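Local coordinates for similar to yteR (Bacilus subtilis) (Clostridium acetobutylicum, PDB 4WU0), which is a family 105 glycoside hydrolase that probably cleaves unsaturated rhamnogalacturonan fragments of pectin, as its Bacillus subtilis relative YteR does, at residues K3-A9 / V37-T41; Y72-L77 / Q105-P110; R111-F117 / H157-T162. All coordinates share one frame; numbering follows the deposited sequence.

Overall arrangement
The three contacts follow one another along the chain, each closing before the next opens, and all lie within the (alpha/alpha)6 barrel, the six-hairpin fold of this family. Interaction 1 joins helix 4-14 to the end of helix 25-41, near the place where the C-terminal helix 345-360 packs. Interactions 2 and 3 lie on the opposite side of the chain's centre, about 32 and 36 Å from interaction 1 between centres. These two touch, their centres about 14 Å apart: the chain leaves helix 93-108 through 105-110 and runs directly into 111-117, and Phe-117 packs on Ile-74, Ile-106 and His-109. One continuous connection thus links loop 72-77 to helix 152-166.

Interaction 1: K3-A9 / V37-T41; sequences KYSKLMA and VYEWT
Lys-3 lays the end of its side chain over one face of the Trp-40 indole, where helices 4-14 and 25-41 of the (alpha/alpha)6 barrel meet. NZ stands 3.5 Å from the centroid of the six-membered ring, 10° off its normal, a cation-pi contact; CE follows as a CH-pi donor at 3.7 Å from the same centroid. A bend at chi3 (74°) turns the lysine chain over the ring. Thr-41 CG2 lies over the opposite face, so the indole is sandwiched. At its edge, Trp-40 NE1 donates to Ser-5 OG at 3.0 Å, the oxygen tilted somewhat out of the ring plane; this hydroxyl is also hydrogen-bonded to Glu-359 of the C-terminal helix 345-360, which ties three helices together. Lys-6 CB approaches the indole obliquely, 3.7 Å from Trp-40 CZ2. The short helical segments run at 123° to each other, with axes 10.3 Å apart. One turn before the tryptophan, Val-37 fills the space between the backbones: its CG1 faces Lys-6 CA, while CG2 meets Ala-9 CB at 4.0 Å and sits 3.4 Å from Ser-5 O.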
loop_
_atom_site.group_PDB
_atom_site.type_symbol
_atom_site.label_atom_id
_atom_site.label_comp_id
_atom_site.label_asym_id
_atom_site.label_seq_id
_atom_site.Cartn_x
_atom_site.Cartn_y
_atom_site.Cartn_z
ATOM N N LYS A 3 -4.973 16.137 16.364
ATOM C CA LYS A 3 -4.798 15.716 14.975
ATOM C C LYS A 3 -3.502 14.934 14.844
ATOM O O LYS A 3 -2.396 15.494 14.779
ATOM C CB LYS A 3 -4.840 16.909 14.028
ATOM C CG LYS A 3 -6.181 17.648 14.111
ATOM C CD LYS A 3 -6.349 18.725 13.065
ATOM C CE LYS A 3 -6.603 18.156 11.681
ATOM N NZ LYS A 3 -7.155 19.203 10.751
ATOM N N TYR A 4 -3.658 13.619 14.801
ATOM C CA TYR A 4 -2.518 12.726 14.731
ATOM C C TYR A 4 -1.759 12.816 13.422
ATOM O O TYR A 4 -0.590 12.419 13.365
ATOM C CB TYR A 4 -2.933 11.276 15.006
ATOM C CG TYR A 4 -3.162 11.007 16.477
ATOM C CD1 TYR A 4 -4.388 11.247 17.061
ATOM C CD2 TYR A 4 -2.137 10.541 17.272
ATOM C CE1 TYR A 4 -4.597 11.030 18.413
ATOM C CE2 TYR A 4 -2.336 10.307 18.622
ATOM C CZ TYR A 4 -3.568 10.553 19.180
ATOM O OH TYR A 4 -3.764 10.328 20.512
ATOM N N SER A 5 -2.373 13.327 12.352
ATOM C CA SER A 5 -1.614 13.400 11.092
ATOM C C SER A 5 -0.404 14.330 11.255
ATOM O O SER A 5 0.738 13.997 10.879
ATOM C CB SER A 5 -2.491 13.858 9.905
ATOM O OG SER A 5 -2.996 15.151 10.124
ATOM N N LYS A 6 -0.650 15.484 11.850
ATOM C CA LYS A 6 0.429 16.453 12.078
ATOM C C LYS A 6 1.380 15.978 13.181
ATOM O O LYS A 6 2.601 16.101 13.061
ATOM C CB LYS A 6 -0.142 17.817 12.447
ATOM C CG LYS A 6 0.926 18.854 12.778
ATOM C CD LYS A 6 0.303 20.217 13.107
ATOM C CE LYS A 6 1.380 21.258 13.365
ATOM N NZ LYS A 6 0.756 22.580 13.666
ATOM N N LEU A 7 0.828 15.440 14.257
ATOM C CA LEU A 7 1.658 14.984 15.350
ATOM C C LEU A 7 2.612 13.892 14.866
ATOM O O LEU A 7 3.782 13.881 15.212
ATOM C CB LEU A 7 0.800 14.482 16.522
ATOM C CG LEU A 7 1.559 13.995 17.759
ATOM C CD1 LEU A 7 2.497 15.054 18.325
ATOM C CD2 LEU A 7 0.595 13.500 18.839
ATOM N N MET A 8 2.111 12.950 14.078
ATOM C CA MET A 8 2.979 11.916 13.547
ATOM C C MET A 8 3.996 12.453 12.549
ATOM O O MET A 8 5.151 12.032 12.550
ATOM C CB MET A 8 2.166 10.809 12.898
ATOM C CG MET A 8 3.029 9.680 12.396
ATOM S SD MET A 8 4.064 8.982 13.703
ATOM C CE MET A 8 2.897 7.789 14.245
ATOM N N ALA A 9 3.562 13.345 11.661
ATOM C CA ALA A 9 4.484 13.964 10.713
ATOM C C ALA A 9 5.625 14.654 11.460
ATOM O O ALA A 9 6.794 14.492 11.120
ATOM C CB ALA A 9 3.745 14.971 9.816
ATOM N N VAL A 37 -0.491 16.296 5.123
ATOM C CA VAL A 37 -0.310 17.253 6.201
ATOM C C VAL A 37 0.046 18.623 5.630
ATOM O O VAL A 37 -0.465 19.636 6.094
ATOM C CB VAL A 37 0.746 16.760 7.199
ATOM C CG1 VAL A 37 1.031 17.807 8.259
ATOM C CG2 VAL A 37 0.268 15.473 7.815
ATOM N N TYR A 38 0.875 18.648 4.584
ATOM C CA TYR A 38 1.140 19.879 3.848
ATOM C C TYR A 38 -0.157 20.475 3.300
ATOM O O TYR A 38 -0.412 21.677 3.434
ATOM C CB TYR A 38 2.133 19.640 2.700
ATOM C CG TYR A 38 2.329 20.868 1.864
ATOM C CD1 TYR A 38 2.779 22.052 2.431
ATOM C CD2 TYR A 38 2.058 20.854 0.503
ATOM C CE1 TYR A 38 2.945 23.200 1.658
ATOM C CE2 TYR A 38 2.226 21.984 -0.267
ATOM C CZ TYR A 38 2.666 23.152 0.314
ATOM O OH TYR A 38 2.847 24.261 -0.486
ATOM N N GLU A 39 -0.991 19.627 2.711
ATOM C CA GLU A 39 -2.242 20.067 2.098
ATOM C C GLU A 39 -3.127 20.811 3.087
ATOM O O GLU A 39 -3.652 21.885 2.766
ATOM C CB GLU A 39 -2.996 18.852 1.546
ATOM C CG GLU A 39 -4.350 19.132 0.899
ATOM C CD GLU A 39 -4.989 17.854 0.365
ATOM O OE1 GLU A 39 -6.212 17.664 0.547
ATOM O OE2 GLU A 39 -4.256 17.029 -0.222
ATOM N N TRP A 40 -3.312 20.245 4.278
ATOM C CA TRP A 40 -4.242 20.886 5.218
ATOM C C TRP A 40 -3.619 21.970 6.071
ATOM O O TRP A 40 -4.283 22.956 6.375
ATOM C CB TRP A 40 -5.030 19.890 6.059
ATOM C CG TRP A 40 -4.347 19.197 7.220
ATOM C CD1 TRP A 40 -3.848 17.930 7.232
ATOM C CD2 TRP A 40 -4.172 19.709 8.545
ATOM N NE1 TRP A 40 -3.367 17.624 8.480
ATOM C CE2 TRP A 40 -3.553 18.697 9.306
ATOM C CE3 TRP A 40 -4.479 20.926 9.167
ATOM C CZ2 TRP A 40 -3.232 18.871 10.653
ATOM C CZ3 TRP A 40 -4.159 21.093 10.504
ATOM C CH2 TRP A 40 -3.539 20.072 11.228
ATOM N N THR A 41 -2.347 21.832 6.417
ATOM C CA THR A 41 -1.702 22.850 7.244
ATOM C C THR A 41 -1.249 24.057 6.426
ATOM O O THR A 41 -1.134 25.168 6.955
ATOM C CB THR A 41 -0.457 22.313 7.976
ATOM O OG1 THR A 41 0.559 21.968 7.020
ATOM C CG2 THR A 41 -0.794 21.110 8.858
#

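Interaction 2: Y72-L77 / Q105-P110; sequences YNIDHL and QIDNHP
The loop leading into helix 80-90 packs here on the C-terminal end of helix 93-108, within the (alpha/alpha)6 barrel, the six-hairpin fold of this family. Gln-105 is the polar centre. Its CG is anti to the backbone N (chi1 -173°) and the chain runs on extended, carrying the amide to the loop backbone. NE2 has two acceptors: a weak but nearly straight bond goes to Asn-73 O at 3.2 Å, and a second, at 168°, reaches His-109 ND1. This second bond, in the plane of both groups, keeps amide and imidazole nearly coplanar and limits rotation of both. Gln-105 OE1 is bonded to Tyr-67 OH, and a water that accepts from Asn-73 N also lies within bonding distance of this oxygen. The Tyr-72 side chain runs alongside Gln-105, pointing the other way, Tyr-72 CD1 against Gln-105 CG, its ring almost perpendicular to the amide; Gln-105 O meets the ring edge 3.4 Å from Tyr-72 CE1. Another water, 2.8 Å from Tyr-72 OH, also accepts weakly from Asn-108 N and ND2. Tyr-72 CB rests on Pro-110 CD at 3.8 Å. Ile-74 CD1 sits over one face of the His-109 imidazole, 4.0 Å from the ring centroid, and Leu-77 CD1 packs against Ile-106 CG1. Asn-73 OD1 accepts from Asp-75 N, an Asx turn at the head of 74-77, which has helical backbone angles without the regular bonding. Beyond the contact, His-109 NE2 is bonded to Trp-118 O, Phe-117 meets the imidazole edge-to-face, and helix 129-146 lies against Leu-77 through Phe-138 and Ile-106 through Tyr-139.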
loop_
_atom_site.group_PDB
_atom_site.type_symbol
_atom_site.label_atom_id
_atom_site.label_comp_id
_atom_site.label_asym_id
_atom_site.label_seq_id
_atom_site.Cartn_x
_atom_site.Cartn_y
_atom_site.Cartn_z
ATOM N N TYR A 72 13.127 -4.780 -13.428
ATOM C CA TYR A 72 11.681 -4.978 -13.538
ATOM C C TYR A 72 11.096 -5.393 -12.172
ATOM O O TYR A 72 10.480 -6.438 -12.023
ATOM C CB TYR A 72 11.346 -5.951 -14.686
ATOM C CG TYR A 72 11.560 -5.286 -16.034
ATOM C CD1 TYR A 72 10.744 -4.244 -16.432
ATOM C CD2 TYR A 72 12.603 -5.652 -16.871
ATOM C CE1 TYR A 72 10.927 -3.605 -17.624
ATOM C CE2 TYR A 72 12.801 -5.012 -18.080
ATOM C CZ TYR A 72 11.957 -3.986 -18.445
ATOM O OH TYR A 72 12.151 -3.344 -19.644
ATOM N N ASN A 73 11.313 -4.526 -11.195
ATOM C CA ASN A 73 10.831 -4.702 -9.829
ATOM C C ASN A 73 9.616 -3.799 -9.669
ATOM O O ASN A 73 9.746 -2.584 -9.758
ATOM C CB ASN A 73 11.944 -4.304 -8.844
ATOM C CG ASN A 73 11.541 -4.452 -7.388
ATOM O OD1 ASN A 73 10.354 -4.502 -7.047
ATOM N ND2 ASN A 73 12.544 -4.482 -6.502
ATOM N N ILE A 74 8.421 -4.363 -9.485
ATOM C CA ILE A 74 7.232 -3.525 -9.444
ATOM C C ILE A 74 7.260 -2.532 -8.269
ATOM O O ILE A 74 6.672 -1.443 -8.370
ATOM C CB ILE A 74 5.923 -4.369 -9.437
ATOM C CG1 ILE A 74 4.745 -3.581 -9.999
ATOM C CG2 ILE A 74 5.597 -4.895 -8.049
ATOM C CD1 ILE A 74 4.776 -3.439 -11.487
ATOM N N ASP A 75 7.945 -2.892 -7.193
ATOM C CA ASP A 75 8.065 -2.023 -6.007
ATOM C C ASP A 75 8.663 -0.690 -6.373
ATOM O O ASP A 75 8.350 0.327 -5.740
ATOM C CB ASP A 75 8.946 -2.611 -4.902
ATOM C CG ASP A 75 8.330 -3.787 -4.201
ATOM O OD1 ASP A 75 7.109 -3.992 -4.288
ATOM O OD2 ASP A 75 9.084 -4.527 -3.549
ATOM N N HIS A 76 9.548 -0.690 -7.369
ATOM C CA HIS A 76 10.270 0.519 -7.762
ATOM C C HIS A 76 9.405 1.586 -8.422
ATOM O O HIS A 76 9.877 2.703 -8.622
ATOM C CB HIS A 76 11.409 0.165 -8.711
ATOM C CG HIS A 76 12.584 -0.429 -8.024
ATOM N ND1 HIS A 76 12.603 -0.668 -6.669
ATOM C CD2 HIS A 76 13.794 -0.813 -8.489
ATOM C CE1 HIS A 76 13.775 -1.179 -6.331
ATOM N NE2 HIS A 76 14.513 -1.274 -7.416
ATOM N N LEU A 77 8.148 1.274 -8.737
ATOM C CA LEU A 77 7.225 2.260 -9.293
ATOM C C LEU A 77 6.498 3.091 -8.240
ATOM O O LEU A 77 5.999 4.169 -8.535
ATOM C CB LEU A 77 6.203 1.589 -10.214
ATOM C CG LEU A 77 6.836 0.852 -11.391
ATOM C CD1 LEU A 77 5.738 0.248 -12.244
ATOM C CD2 LEU A 77 7.725 1.747 -12.245
ATOM N N GLN A 105 9.409 1.759 -17.668
ATOM C CA GLN A 105 9.416 0.386 -17.157
ATOM C C GLN A 105 8.147 -0.374 -17.555
ATOM O O GLN A 105 8.178 -1.559 -17.848
ATOM C CB GLN A 105 9.549 0.381 -15.635
ATOM C CG GLN A 105 9.730 -1.013 -15.066
ATOM C CD GLN A 105 9.987 -1.021 -13.569
ATOM O OE1 GLN A 105 10.722 -0.188 -13.038
ATOM N NE2 GLN A 105 9.384 -1.991 -12.883
ATOM N N ILE A 106 7.025 0.335 -17.565
ATOM C CA ILE A 106 5.743 -0.268 -17.879
ATOM C C ILE A 106 5.689 -0.782 -19.308
ATOM O O ILE A 106 4.975 -1.742 -19.596
ATOM C CB ILE A 106 4.598 0.717 -17.532
ATOM C CG1 ILE A 106 4.516 0.835 -16.021
ATOM C CG2 ILE A 106 3.261 0.242 -18.082
ATOM C CD1 ILE A 106 3.654 1.996 -15.507
ATOM N N ASP A 107 6.465 -0.172 -20.198
ATOM C CA ASP A 107 6.494 -0.591 -21.598
ATOM C C ASP A 107 6.755 -2.083 -21.785
ATOM O O ASP A 107 6.075 -2.740 -22.579
ATOM C CB ASP A 107 7.559 0.184 -22.378
ATOM C CG ASP A 107 7.216 1.645 -22.553
ATOM O OD1 ASP A 107 6.121 2.058 -22.152
ATOM O OD2 ASP A 107 8.034 2.381 -23.140
ATOM N N ASN A 108 7.741 -2.617 -21.064
ATOM C CA ASN A 108 8.165 -3.993 -21.279
ATOM C C ASN A 108 8.188 -4.826 -20.007
ATOM O O ASN A 108 8.685 -5.946 -20.020
ATOM C CB ASN A 108 9.560 -4.015 -21.910
ATOM C CG ASN A 108 9.593 -3.351 -23.279
ATOM O OD1 ASN A 108 8.862 -3.744 -24.180
ATOM N ND2 ASN A 108 10.417 -2.321 -23.420
ATOM N N HIS A 109 7.651 -4.297 -18.909
ATOM C CA HIS A 109 7.607 -5.065 -17.674
ATOM C C HIS A 109 6.870 -6.374 -17.944
ATOM O O HIS A 109 5.816 -6.360 -18.576
ATOM C CB HIS A 109 6.885 -4.278 -16.581
ATOM C CG HIS A 109 6.987 -4.893 -15.222
ATOM N ND1 HIS A 109 7.787 -4.374 -14.231
ATOM C CD2 HIS A 109 6.385 -5.981 -14.685
ATOM C CE1 HIS A 109 7.690 -5.121 -13.146
ATOM N NE2 HIS A 109 6.837 -6.102 -13.395
ATOM N N PRO A 110 7.453 -7.513 -17.534
ATOM C CA PRO A 110 6.861 -8.795 -17.918
ATOM C C PRO A 110 5.496 -9.041 -17.302
ATOM O O PRO A 110 5.220 -8.587 -16.188
ATOM C CB PRO A 110 7.891 -9.834 -17.437
ATOM C CG PRO A 110 8.672 -9.130 -16.373
ATOM C CD PRO A 110 8.722 -7.691 -16.813
HETATM O O HOH W 1 10.555 -1.207 -20.470
HETATM O O HOH W 2 12.731 -1.944 -11.712
#

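Interaction 3: R111-F117 / H157-T162; sequences RTKENVF and HQFIIT
Phe-117 N donates to Gln-158 OE1 at 3.0 Å and 164°, a straight bond that reaches the oxygen from well above the carbonyl plane, 48° out of it. A second bond runs the other way: His-157 NE2, with Glu-114 O near the plane of its imidazole, donates to that carbonyl at 3.0 Å but at a more bent angle of 132°. Two side chains from successive positions of helix 152-166 thus hold two backbone sites of segment 111-117. The other end of the Gln-158 amide, NE2, lies over one face of the Phe-117 ring, 3.3 Å from CE2, and is hydrogen-bonded to Asp-154 OD1. Asp-154 OD2 forms a salt bridge with Arg-111 NH2, so one carboxylate gathers both groups. Arg-111 NH1 in turn bonds Asn-115 O, and Phe-117 CE1 lies over a face of the guanidinium. Residues 112-115 form a type I beta turn, closed by Asn-115 N donating to Thr-112 O; Thr-112 OG1 accepts from Val-116 N and, weakly, from Glu-114 N, which holds the turn together.

Packing surrounds this polar network. Val-116 has CG2 anti to its carbonyl carbon, which places that methyl 3.6 Å from Ile-161 CG2, while CG1 turns to Gln-158 OE1 at 3.5 Å and toward Thr-162 OG1. Glu-114 lies across Ile-161, with Glu-114 CB 3.8 Å and Glu-114 OE1 3.4 Å from Ile-161 CG2; OE1 is also bonded to Asn-165, farther along the same helix. Strand 126-128 covers Val-116 and Thr-162 through Ile-127. The whole is a loop, tightened by its beta turn, docked against the side of a helix of the (alpha/alpha)6 barrel.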
loop_
_atom_site.group_PDB
_atom_site.type_symbol
_atom_site.label_atom_id
_atom_site.label_comp_id
_atom_site.label_asym_id
_atom_site.label_seq_id
_atom_site.Cartn_x
_atom_site.Cartn_y
_atom_site.Cartn_z
ATOM N N ARG A 111 4.665 -9.773 -18.032
ATOM C CA ARG A 111 3.283 -10.013 -17.635
ATOM C C ARG A 111 2.920 -11.487 -17.655
ATOM O O ARG A 111 3.517 -12.282 -18.394
ATOM C CB ARG A 111 2.340 -9.264 -18.562
ATOM C CG ARG A 111 2.388 -7.759 -18.394
ATOM C CD ARG A 111 1.700 -7.097 -19.537
ATOM N NE ARG A 111 1.777 -5.632 -19.559
ATOM C CZ ARG A 111 0.802 -4.805 -19.188
ATOM N NH1 ARG A 111 -0.339 -5.269 -18.685
ATOM N NH2 ARG A 111 0.972 -3.493 -19.322
ATOM N N THR A 112 1.926 -11.839 -16.845
ATOM C CA THR A 112 1.393 -13.196 -16.822
ATOM C C THR A 112 0.571 -13.448 -18.074
ATOM O O THR A 112 0.373 -12.544 -18.901
ATOM C CB THR A 112 0.462 -13.417 -15.631
ATOM O OG1 THR A 112 -0.678 -12.565 -15.786
ATOM C CG2 THR A 112 1.162 -13.094 -14.325
ATOM N N LYS A 113 0.094 -14.673 -18.224
ATOM C CA LYS A 113 -0.683 -15.046 -19.403
ATOM C C LYS A 113 -1.956 -14.195 -19.528
ATOM O O LYS A 113 -2.482 -13.999 -20.633
ATOM C CB LYS A 113 -1.017 -16.544 -19.377
ATOM C CG LYS A 113 -2.078 -16.921 -18.368
ATOM C CD LYS A 113 -2.434 -18.429 -18.353
ATOM C CE LYS A 113 -1.241 -19.336 -18.072
ATOM N NZ LYS A 113 -1.671 -20.727 -17.717
ATOM N N GLU A 114 -2.438 -13.692 -18.395
ATOM C CA GLU A 114 -3.615 -12.815 -18.355
ATOM C C GLU A 114 -3.257 -11.333 -18.231
ATOM O O GLU A 114 -4.084 -10.513 -17.810
ATOM C CB GLU A 114 -4.522 -13.226 -17.205
ATOM C CG GLU A 114 -4.996 -14.654 -17.304
ATOM C CD GLU A 114 -5.704 -15.110 -16.056
ATOM O OE1 GLU A 114 -5.035 -15.162 -14.997
ATOM O OE2 GLU A 114 -6.916 -15.412 -16.150
ATOM N N ASN A 115 -2.022 -10.999 -18.589
ATOM C CA ASN A 115 -1.581 -9.608 -18.718
ATOM C C ASN A 115 -1.451 -8.821 -17.430
ATOM O O ASN A 115 -1.517 -7.585 -17.433
ATOM C CB ASN A 115 -2.443 -8.851 -19.747
ATOM C CG ASN A 115 -1.905 -9.009 -21.150
ATOM O OD1 ASN A 115 -0.719 -8.781 -21.388
ATOM N ND2 ASN A 115 -2.758 -9.455 -22.078
ATOM N N VAL A 116 -1.193 -9.519 -16.326
ATOM C CA VAL A 116 -0.900 -8.861 -15.058
ATOM C C VAL A 116 0.614 -8.768 -14.885
ATOM O O VAL A 116 1.336 -9.719 -15.176
ATOM C CB VAL A 116 -1.513 -9.635 -13.875
ATOM C CG1 VAL A 116 -1.258 -8.935 -12.575
ATOM C CG2 VAL A 116 -3.015 -9.858 -14.113
ATOM N N PHE A 117 1.108 -7.625 -14.439
ATOM C CA PHE A 117 2.540 -7.483 -14.166
ATOM C C PHE A 117 3.041 -8.585 -13.206
ATOM O O PHE A 117 2.468 -8.800 -12.124
ATOM C CB PHE A 117 2.825 -6.143 -13.483
ATOM C CG PHE A 117 2.474 -4.916 -14.302
ATOM C CD1 PHE A 117 2.863 -4.794 -15.629
ATOM C CD2 PHE A 117 1.805 -3.860 -13.708
ATOM C CE1 PHE A 117 2.554 -3.642 -16.357
ATOM C CE2 PHE A 117 1.503 -2.711 -14.412
ATOM C CZ PHE A 117 1.877 -2.602 -15.740
ATOM N N HIS A 157 -8.240 -4.202 -15.562
ATOM C CA HIS A 157 -8.131 -5.638 -15.848
ATOM C C HIS A 157 -7.183 -6.315 -14.857
ATOM O O HIS A 157 -7.434 -7.443 -14.397
ATOM C CB HIS A 157 -7.618 -5.822 -17.276
ATOM C CG HIS A 157 -7.454 -7.250 -17.693
ATOM N ND1 HIS A 157 -8.520 -8.065 -18.014
ATOM C CD2 HIS A 157 -6.342 -8.007 -17.848
ATOM C CE1 HIS A 157 -8.071 -9.256 -18.365
ATOM N NE2 HIS A 157 -6.752 -9.248 -18.267
ATOM N N GLN A 158 -6.103 -5.633 -14.487
ATOM C CA GLN A 158 -5.166 -6.228 -13.533
ATOM C C GLN A 158 -5.799 -6.435 -12.162
ATOM O O GLN A 158 -5.592 -7.467 -11.528
ATOM C CB GLN A 158 -3.902 -5.396 -13.426
ATOM C CG GLN A 158 -3.190 -5.342 -14.773
ATOM C CD GLN A 158 -1.724 -5.095 -14.654
ATOM O OE1 GLN A 158 -1.045 -5.689 -13.805
ATOM N NE2 GLN A 158 -1.212 -4.208 -15.507
ATOM N N PHE A 159 -6.596 -5.476 -11.706
ATOM C CA PHE A 159 -7.328 -5.659 -10.458
ATOM C C PHE A 159 -8.319 -6.801 -10.521
ATOM O O PHE A 159 -8.457 -7.557 -9.560
ATOM C CB PHE A 159 -8.083 -4.382 -10.068
ATOM C CG PHE A 159 -7.205 -3.353 -9.432
ATOM C CD1 PHE A 159 -6.979 -3.379 -8.079
ATOM C CD2 PHE A 159 -6.566 -2.393 -10.199
ATOM C CE1 PHE A 159 -6.155 -2.451 -7.476
ATOM C CE2 PHE A 159 -5.734 -1.455 -9.611
ATOM C CZ PHE A 159 -5.528 -1.481 -8.249
ATOM N N ILE A 160 -9.031 -6.907 -11.644
ATOM C CA ILE A 160 -10.069 -7.918 -11.795
ATOM C C ILE A 160 -9.484 -9.333 -11.846
ATOM O O ILE A 160 -10.006 -10.245 -11.231
ATOM C CB ILE A 160 -10.912 -7.616 -13.039
ATOM C CG1 ILE A 160 -11.772 -6.381 -12.770
ATOM C CG2 ILE A 160 -11.800 -8.792 -13.421
ATOM C CD1 ILE A 160 -12.389 -5.736 -14.008
ATOM N N ILE A 161 -8.407 -9.496 -12.589
ATOM C CA ILE A 161 -7.748 -10.794 -12.702
ATOM C C ILE A 161 -7.118 -11.175 -11.361
ATOM O O ILE A 161 -7.118 -12.340 -10.981
ATOM C CB ILE A 161 -6.688 -10.775 -13.812
ATOM C CG1 ILE A 161 -7.339 -10.594 -15.179
ATOM C CG2 ILE A 161 -5.833 -12.053 -13.795
ATOM C CD1 ILE A 161 -8.315 -11.669 -15.568
ATOM N N THR A 162 -6.563 -10.195 -10.660
ATOM C CA THR A 162 -5.971 -10.482 -9.363
ATOM C C THR A 162 -7.035 -11.011 -8.406
ATOM O O THR A 162 -6.822 -11.994 -7.710
ATOM C CB THR A 162 -5.259 -9.248 -8.800
ATOM O OG1 THR A 162 -4.166 -8.927 -9.665
ATOM C CG2 THR A 162 -4.743 -9.486 -7.393
#